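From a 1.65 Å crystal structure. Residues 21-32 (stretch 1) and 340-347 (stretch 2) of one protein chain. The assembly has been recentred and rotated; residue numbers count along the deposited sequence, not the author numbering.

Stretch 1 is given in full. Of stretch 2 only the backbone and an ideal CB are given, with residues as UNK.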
ATOM      1  N   LYS A  21     -13.185 -18.475  -7.511  1.00 28.09           N
ATOM      2  CA  LYS A  21     -13.146 -19.917  -7.321  1.00 28.44           C
ATOM      3  C   LYS A  21     -11.694 -20.383  -7.432  1.00 28.49           C
ATOM      4  O   LYS A  21     -11.255 -21.268  -6.702  1.00 36.01           O
ATOM      5  CB  LYS A  21     -14.040 -20.627  -8.337  1.00 29.47           C
ATOM      6  CG  LYS A  21     -15.529 -20.392  -8.097  1.00 37.70           C
ATOM      7  CD  LYS A  21     -16.019 -21.086  -6.826  1.00 53.99           C
ATOM      8  CE  LYS A  21     -17.374 -20.560  -6.368  1.00 81.99           C
ATOM      9  NZ  LYS A  21     -17.317 -19.140  -5.923  1.00101.27           N
ATOM     10  N   GLN A  22     -10.953 -19.765  -8.347  1.00 29.26           N
ATOM     11  CA  GLN A  22      -9.545 -20.080  -8.535  1.00 27.92           C
ATOM     12  C   GLN A  22      -8.696 -19.482  -7.417  1.00 27.23           C
ATOM     13  O   GLN A  22      -9.070 -18.476  -6.815  1.00 32.72           O
ATOM     14  CB  GLN A  22      -9.053 -19.560  -9.884  1.00 27.55           C
ATOM     15  CG  GLN A  22      -9.654 -20.279 -11.083  1.00 30.43           C
ATOM     16  CD  GLN A  22      -9.239 -19.648 -12.399  1.00 50.86           C
ATOM     17  OE1 GLN A  22      -8.314 -20.117 -13.060  1.00 40.08           O
ATOM     18  NE2 GLN A  22      -9.927 -18.576 -12.787  1.00 38.60           N
ATOM     19  N   GLN A  23      -7.557 -20.114  -7.158  1.00 35.05           N
ATOM     20  CA  GLN A  23      -6.622 -19.661  -6.131  1.00 30.11           C
ATOM     21  C   GLN A  23      -5.191 -19.884  -6.591  1.00 29.04           C
ATOM     22  O   GLN A  23      -4.937 -20.735  -7.449  1.00 33.95           O
ATOM     23  CB  GLN A  23      -6.845 -20.417  -4.822  1.00 33.91           C
ATOM     24  CG  GLN A  23      -8.250 -20.343  -4.256  1.00 37.97           C
ATOM     25  CD  GLN A  23      -8.452 -21.289  -3.081  1.00 38.59           C
ATOM     26  OE1 GLN A  23      -7.849 -22.364  -3.019  1.00 38.34           O
ATOM     27  NE2 GLN A  23      -9.296 -20.888  -2.140  1.00 55.50           N
ATOM     28  N   TYR A  24      -4.260 -19.127  -6.014  1.00 27.19           N
ATOM     29  CA  TYR A  24      -2.853 -19.487  -6.063  1.00 27.89           C
ATOM     30  C   TYR A  24      -2.652 -20.427  -4.882  1.00 31.45           C
ATOM     31  O   TYR A  24      -2.760 -20.001  -3.736  1.00 32.98           O
ATOM     32  CB  TYR A  24      -1.940 -18.259  -5.972  1.00 27.02           C
ATOM     33  CG  TYR A  24      -2.318 -17.137  -6.916  1.00 25.85           C
ATOM     34  CD1 TYR A  24      -3.305 -16.217  -6.577  1.00 24.89           C
ATOM     35  CD2 TYR A  24      -1.687 -16.996  -8.148  1.00 29.19           C
ATOM     36  CE1 TYR A  24      -3.655 -15.190  -7.437  1.00 27.65           C
ATOM     37  CE2 TYR A  24      -2.029 -15.977  -9.017  1.00 25.22           C
ATOM     38  CZ  TYR A  24      -3.012 -15.074  -8.655  1.00 27.41           C
ATOM     39  OH  TYR A  24      -3.352 -14.067  -9.519  1.00 33.02           O
ATOM     40  N   SER A  25      -2.394 -21.705  -5.151  1.00 30.43           N
ATOM     41  CA  SER A  25      -2.362 -22.703  -4.085  1.00 32.81           C
ATOM     42  C   SER A  25      -1.075 -23.530  -4.078  1.00 33.21           C
ATOM     43  O   SER A  25      -0.240 -23.418  -4.978  1.00 35.87           O
ATOM     44  CB  SER A  25      -3.579 -23.628  -4.197  1.00 46.19           C
ATOM     45  OG  SER A  25      -3.547 -24.389  -5.390  1.00 34.05           O
ATOM     46  N   ASP A  26      -0.937 -24.348  -3.038  1.00 34.95           N
ATOM     47  CA  ASP A  26       0.262 -25.144  -2.795  1.00 36.58           C
ATOM     48  C   ASP A  26       1.500 -24.264  -2.667  1.00 39.58           C
ATOM     49  O   ASP A  26       2.605 -24.621  -3.086  1.00 38.09           O
ATOM     50  CB  ASP A  26       0.439 -26.191  -3.897  1.00 38.80           C
ATOM     51  CG  ASP A  26      -0.310 -27.473  -3.593  1.00 86.28           C
ATOM     52  OD1 ASP A  26      -0.073 -28.060  -2.514  1.00115.06           O
ATOM     53  OD2 ASP A  26      -1.149 -27.885  -4.415  1.00 99.16           O
ATOM     54  N   LEU A  27       1.301 -23.104  -2.059  1.00 37.63           N
ATOM     55  CA  LEU A  27       2.399 -22.204  -1.758  1.00 35.36           C
ATOM     56  C   LEU A  27       2.957 -22.519  -0.375  1.00 35.56           C
ATOM     57  O   LEU A  27       2.345 -23.255   0.389  1.00 36.47           O
ATOM     58  CB  LEU A  27       1.932 -20.752  -1.824  1.00 32.28           C
ATOM     59  CG  LEU A  27       1.236 -20.322  -3.120  1.00 31.39           C
ATOM     60  CD1 LEU A  27       0.769 -18.872  -2.997  1.00 29.31           C
ATOM     61  CD2 LEU A  27       2.154 -20.497  -4.320  1.00 39.75           C
ATOM     62  N   ARG A  28       4.124 -21.957  -0.072  1.00 38.93           N
ATOM     63  CA  ARG A  28       4.740 -22.055   1.250  1.00 41.73           C
ATOM     64  C   ARG A  28       5.008 -20.649   1.770  1.00 39.80           C
ATOM     65  O   ARG A  28       6.117 -20.130   1.639  1.00 38.25           O
ATOM     66  CB  ARG A  28       6.040 -22.857   1.185  1.00 56.57           C
ATOM     67  CG  ARG A  28       5.850 -24.365   1.080  1.00 68.28           C
ATOM     68  CD  ARG A  28       5.622 -25.003   2.444  1.00 78.87           C
ATOM     69  NE  ARG A  28       6.696 -24.689   3.388  1.00 59.19           N
ATOM     70  CZ  ARG A  28       7.827 -25.383   3.515  1.00 74.03           C
ATOM     71  NH1 ARG A  28       8.061 -26.450   2.760  1.00 65.69           N
ATOM     72  NH2 ARG A  28       8.733 -25.003   4.406  1.00 90.56           N
ATOM     73  N   LEU A  29       3.987 -20.035   2.356  1.00 36.13           N
ATOM     74  CA  LEU A  29       4.039 -18.616   2.700  1.00 36.28           C
ATOM     75  C   LEU A  29       4.353 -18.369   4.169  1.00 38.10           C
ATOM     76  O   LEU A  29       3.992 -19.158   5.042  1.00 44.06           O
ATOM     77  CB  LEU A  29       2.712 -17.952   2.352  1.00 35.36           C
ATOM     78  CG  LEU A  29       2.319 -18.058   0.878  1.00 39.68           C
ATOM     79  CD1 LEU A  29       0.907 -17.546   0.668  1.00 40.98           C
ATOM     80  CD2 LEU A  29       3.308 -17.288   0.016  1.00 37.04           C
ATOM     81  N   SER A  30       5.025 -17.252   4.427  1.00 36.93           N
ATOM     82  CA  SER A  30       5.309 -16.822   5.785  1.00 37.52           C
ATOM     83  C   SER A  30       4.037 -16.369   6.487  1.00 45.47           C
ATOM     84  O   SER A  30       3.130 -15.816   5.858  1.00 38.32           O
ATOM     85  CB  SER A  30       6.331 -15.688   5.780  1.00 38.08           C
ATOM     86  OG  SER A  30       6.403 -15.061   7.047  1.00 40.55           O
ATOM     87  N   THR A  31       3.983 -16.606   7.795  1.00 43.36           N
ATOM     88  CA  THR A  31       2.897 -16.116   8.632  1.00 48.74           C
ATOM     89  C   THR A  31       3.458 -15.307   9.803  1.00 56.52           C
ATOM     90  O   THR A  31       2.783 -15.105  10.814  1.00 73.42           O
ATOM     91  CB  THR A  31       2.032 -17.273   9.161  1.00 47.48           C
ATOM     92  OG1 THR A  31       2.862 -18.213   9.856  1.00 43.18           O
ATOM     93  CG2 THR A  31       1.330 -17.980   8.012  1.00 51.34           C
ATOM     94  N   LYS A  32       4.695 -14.842   9.652  1.00 43.84           N
ATOM     95  CA  LYS A  32       5.340 -14.009  10.664  1.00 42.74           C
ATOM     96  C   LYS A  32       4.643 -12.658  10.792  1.00 47.67           C
ATOM     97  O   LYS A  32       4.086 -12.142   9.823  1.00 46.98           O
ATOM     98  CB  LYS A  32       6.815 -13.798  10.321  1.00 45.93           C
ATOM     99  CG  LYS A  32       7.667 -15.045  10.461  1.00 44.15           C
ATOM    100  CD  LYS A  32       9.115 -14.777  10.081  1.00 64.67           C
ATOM    101  CE  LYS A  32      10.026 -15.916  10.510  1.00 71.42           C
ATOM    102  NZ  LYS A  32      11.469 -15.577  10.346  1.00 92.21           N
ATOM    103  N   UNK A 340      -4.043 -18.956   5.657  1.00 33.70           N
ATOM    104  CA  UNK A 340      -3.059 -19.830   6.285  1.00 34.84           C
ATOM    105  C   UNK A 340      -1.671 -19.594   5.694  1.00 48.20           C
ATOM    106  O   UNK A 340      -1.260 -18.444   5.547  1.00 40.39           O
ATOM    107  CB  UNK A 340      -3.464 -21.296   6.120  1.00 34.84           C
ATOM    108  N   UNK A 341      -0.954 -20.661   5.352  1.00 39.86           N
ATOM    109  CA  UNK A 341       0.386 -20.528   4.807  1.00 35.13           C
ATOM    110  C   UNK A 341       0.546 -21.097   3.406  1.00 36.43           C
ATOM    111  O   UNK A 341       1.674 -21.245   2.933  1.00 45.52           O
ATOM    112  CB  UNK A 341       1.384 -21.211   5.744  1.00 35.13           C
ATOM    113  N   UNK A 342      -0.566 -21.409   2.741  1.00 38.66           N
ATOM    114  CA  UNK A 342      -0.502 -22.138   1.476  1.00 36.42           C
ATOM    115  C   UNK A 342      -1.400 -21.625   0.349  1.00 33.50           C
ATOM    116  O   UNK A 342      -1.315 -22.123  -0.769  1.00 33.64           O
ATOM    117  CB  UNK A 342      -0.854 -23.603   1.742  1.00 36.42           C
ATOM    118  N   UNK A 343      -2.232 -20.626   0.629  1.00 31.01           N
ATOM    119  CA  UNK A 343      -3.162 -20.098  -0.371  1.00 34.34           C
ATOM    120  C   UNK A 343      -3.143 -18.568  -0.475  1.00 34.49           C
ATOM    121  O   UNK A 343      -3.078 -17.867   0.539  1.00 30.77           O
ATOM    122  CB  UNK A 343      -4.582 -20.565  -0.043  1.00 34.34           C
ATOM    123  N   UNK A 344      -3.194 -18.064  -1.708  1.00 26.71           N
ATOM    124  CA  UNK A 344      -3.573 -16.678  -1.961  1.00 28.51           C
ATOM    125  C   UNK A 344      -4.943 -16.687  -2.634  1.00 32.22           C
ATOM    126  O   UNK A 344      -5.137 -17.312  -3.685  1.00 33.51           O
ATOM    127  CB  UNK A 344      -2.533 -15.960  -2.824  1.00 28.51           C
ATOM    128  N   UNK A 345      -5.889 -16.000  -2.005  1.00 32.02           N
ATOM    129  CA  UNK A 345      -7.281 -15.992  -2.443  1.00 24.26           C
ATOM    130  C   UNK A 345      -7.651 -14.631  -3.024  1.00 30.13           C
ATOM    131  O   UNK A 345      -7.729 -13.646  -2.295  1.00 29.35           O
ATOM    132  CB  UNK A 345      -8.212 -16.345  -1.281  1.00 24.26           C
ATOM    133  N   UNK A 346      -7.880 -14.563  -4.341  1.00 23.68           N
ATOM    134  CA  UNK A 346      -8.279 -13.255  -4.864  1.00 21.86           C
ATOM    135  C   UNK A 346      -9.725 -12.904  -4.516  1.00 23.77           C
ATOM    136  O   UNK A 346     -10.607 -13.767  -4.522  1.00 27.07           O
ATOM    137  CB  UNK A 346      -8.095 -13.223  -6.383  1.00 21.86           C
ATOM    138  N   UNK A 347      -9.950 -11.627  -4.221  1.00 25.84           N
ATOM    139  CA  UNK A 347     -11.284 -11.103  -3.970  1.00 24.16           C
ATOM    140  C   UNK A 347     -11.507  -9.903  -4.874  1.00 26.28           C
ATOM    141  O   UNK A 347     -10.810  -8.898  -4.748  1.00 22.19           O
ATOM    142  CB  UNK A 347     -11.467 -10.725  -2.499  1.00 24.16           C
TER

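Position 344 pairs with Tyr-24 as a single antiparallel bridge: its N donates to Tyr-24 O (2.8 Å), and its O accepts from Tyr-24 N (3.1 Å). Further along, the O of 342 accepts from Leu-27 N (3.1 Å) and the O of 341 from Leu-29 N (2.7 Å). Apart from barring proline at 344, where N must donate, these bonds ask little of side-chain identity, so the choices below rest on direction and surroundings.

Position 340 has phi/psi of 53/-133, a region glycine enters easily and other residues seldom. Its CB points away, with no atom of stretch 1 within 5.5 Å. Glycine would suit the backbone, and a polar residue the open surroundings. It is asparagine, whose side chain does not reach stretch 1; contact is left to its backbone, where Asn-340 O lies 3.6 Å from Thr-31 CG2.

At 341 the angles, -119/12, do not demand glycine. An ideal CB would sit 3.4 Å from Leu-29 O and 3.9 Å from Thr-31 CG2, so there is room for it, and alanine or a small polar residue would be plausible. The deposited residue is glycine, which makes its contact through the backbone alone.

At position 342 (-136/-5) CA-to-CB points away overall, though the ideal CB lies 3.5 Å from Leu-27 O, so small polar residues such as serine, aspartate, asparagine or threonine would be reasonable. Asparagine is found, with chi1 in p, and its amide makes no hydrogen bond to stretch 1. Its CA also makes a CA-H...O contact with Leu-27 O at 3.2 Å.

At 343 the angles are those of a strand, favouring a beta-branched residue. CB again points away overall, but it lies 4.2 Å from Tyr-24 O and 4.8 Å from Gln-23 OE1; valine, isoleucine or threonine would fit. Valine is there, with CG1 3.9 Å from Gln-23 CD and CG2 4.4 Å from Ser-25 CB.

Position 344 is the most readable. Its CB points toward stretch 1, 3.8 Å from Tyr-24 CD1 and 4.4 Å from Leu-27 CD1, with Leu-29 CD1 a little farther. Three apolar side chains and no charge call for leucine, isoleucine or methionine. Leucine takes the place: Leu-344 CG lies 3.8 Å from Leu-27 CD1, and CD2 lies 3.7 Å from Leu-29 CD1.

At 345 CB points sideways, 4.7 Å from Gln-23 NE2, a donor that a glutamate, glutamine or other acceptor could meet. Glutamine does so: Gln-23 NE2 donates to Gln-345 OE1 at 2.7 Å, nearly straight at 166°, while Gln-345 NE2 donates to the O of 346 (3.0 Å).

Position 346 points toward stretch 1, its CB 5.0 Å from Tyr-24 CE1. With phi of -75, proline is allowed, as are valine or leucine. Proline is present, placing CG 3.8 Å from Tyr-24 CE1 and CD 3.6 Å from Gln-22 O.

Position 347 is out of reach, so stretch 1 dictates nothing; its strand angles suit a beta-branched residue, and isoleucine is found.

Stretch 2 (340-347) NGNVLQPI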
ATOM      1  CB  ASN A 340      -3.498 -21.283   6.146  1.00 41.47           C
ATOM      2  CG  ASN A 340      -4.892 -21.506   6.686  1.00 53.82           C
ATOM      3  OD1 ASN A 340      -5.139 -21.321   7.879  1.00 41.70           O
ATOM      4  ND2 ASN A 340      -5.817 -21.882   5.812  1.00 71.10           N
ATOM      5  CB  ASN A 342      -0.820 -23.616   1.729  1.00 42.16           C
ATOM      6  CG  ASN A 342      -2.227 -23.837   2.264  1.00 51.04           C
ATOM      7  OD1 ASN A 342      -2.914 -22.898   2.669  1.00 40.39           O
ATOM      8  ND2 ASN A 342      -2.656 -25.096   2.282  1.00 50.30           N
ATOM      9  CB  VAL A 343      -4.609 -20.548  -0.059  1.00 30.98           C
ATOM     10  CG1 VAL A 343      -5.633 -19.752  -0.877  1.00 34.93           C
ATOM     11  CG2 VAL A 343      -4.772 -22.048  -0.309  1.00 31.94           C
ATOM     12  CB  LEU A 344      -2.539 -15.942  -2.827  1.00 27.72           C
ATOM     13  CG  LEU A 344      -1.141 -15.704  -2.244  1.00 37.16           C
ATOM     14  CD1 LEU A 344      -0.265 -14.966  -3.249  1.00 29.82           C
ATOM     15  CD2 LEU A 344      -1.200 -14.921  -0.944  1.00 32.38           C
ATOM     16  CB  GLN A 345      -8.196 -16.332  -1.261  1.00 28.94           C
ATOM     17  CG  GLN A 345      -9.682 -16.203  -1.539  1.00 31.70           C
ATOM     18  CD  GLN A 345     -10.155 -17.174  -2.595  1.00 30.00           C
ATOM     19  OE1 GLN A 345     -10.182 -18.382  -2.369  1.00 34.52           O
ATOM     20  NE2 GLN A 345     -10.515 -16.655  -3.764  1.00 30.98           N
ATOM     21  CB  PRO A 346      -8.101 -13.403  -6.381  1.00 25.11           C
ATOM     22  CG  PRO A 346      -7.348 -14.678  -6.583  1.00 25.38           C
ATOM     23  CD  PRO A 346      -7.645 -15.541  -5.415  1.00 25.44           C
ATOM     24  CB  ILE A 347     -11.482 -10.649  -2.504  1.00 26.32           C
ATOM     25  CG1 ILE A 347     -10.965 -11.693  -1.505  1.00 33.50           C
ATOM     26  CG2 ILE A 347     -12.948 -10.330  -2.252  1.00 28.69           C
ATOM     27  CD1 ILE A 347     -11.726 -12.979  -1.492  1.00 58.42           C
TER
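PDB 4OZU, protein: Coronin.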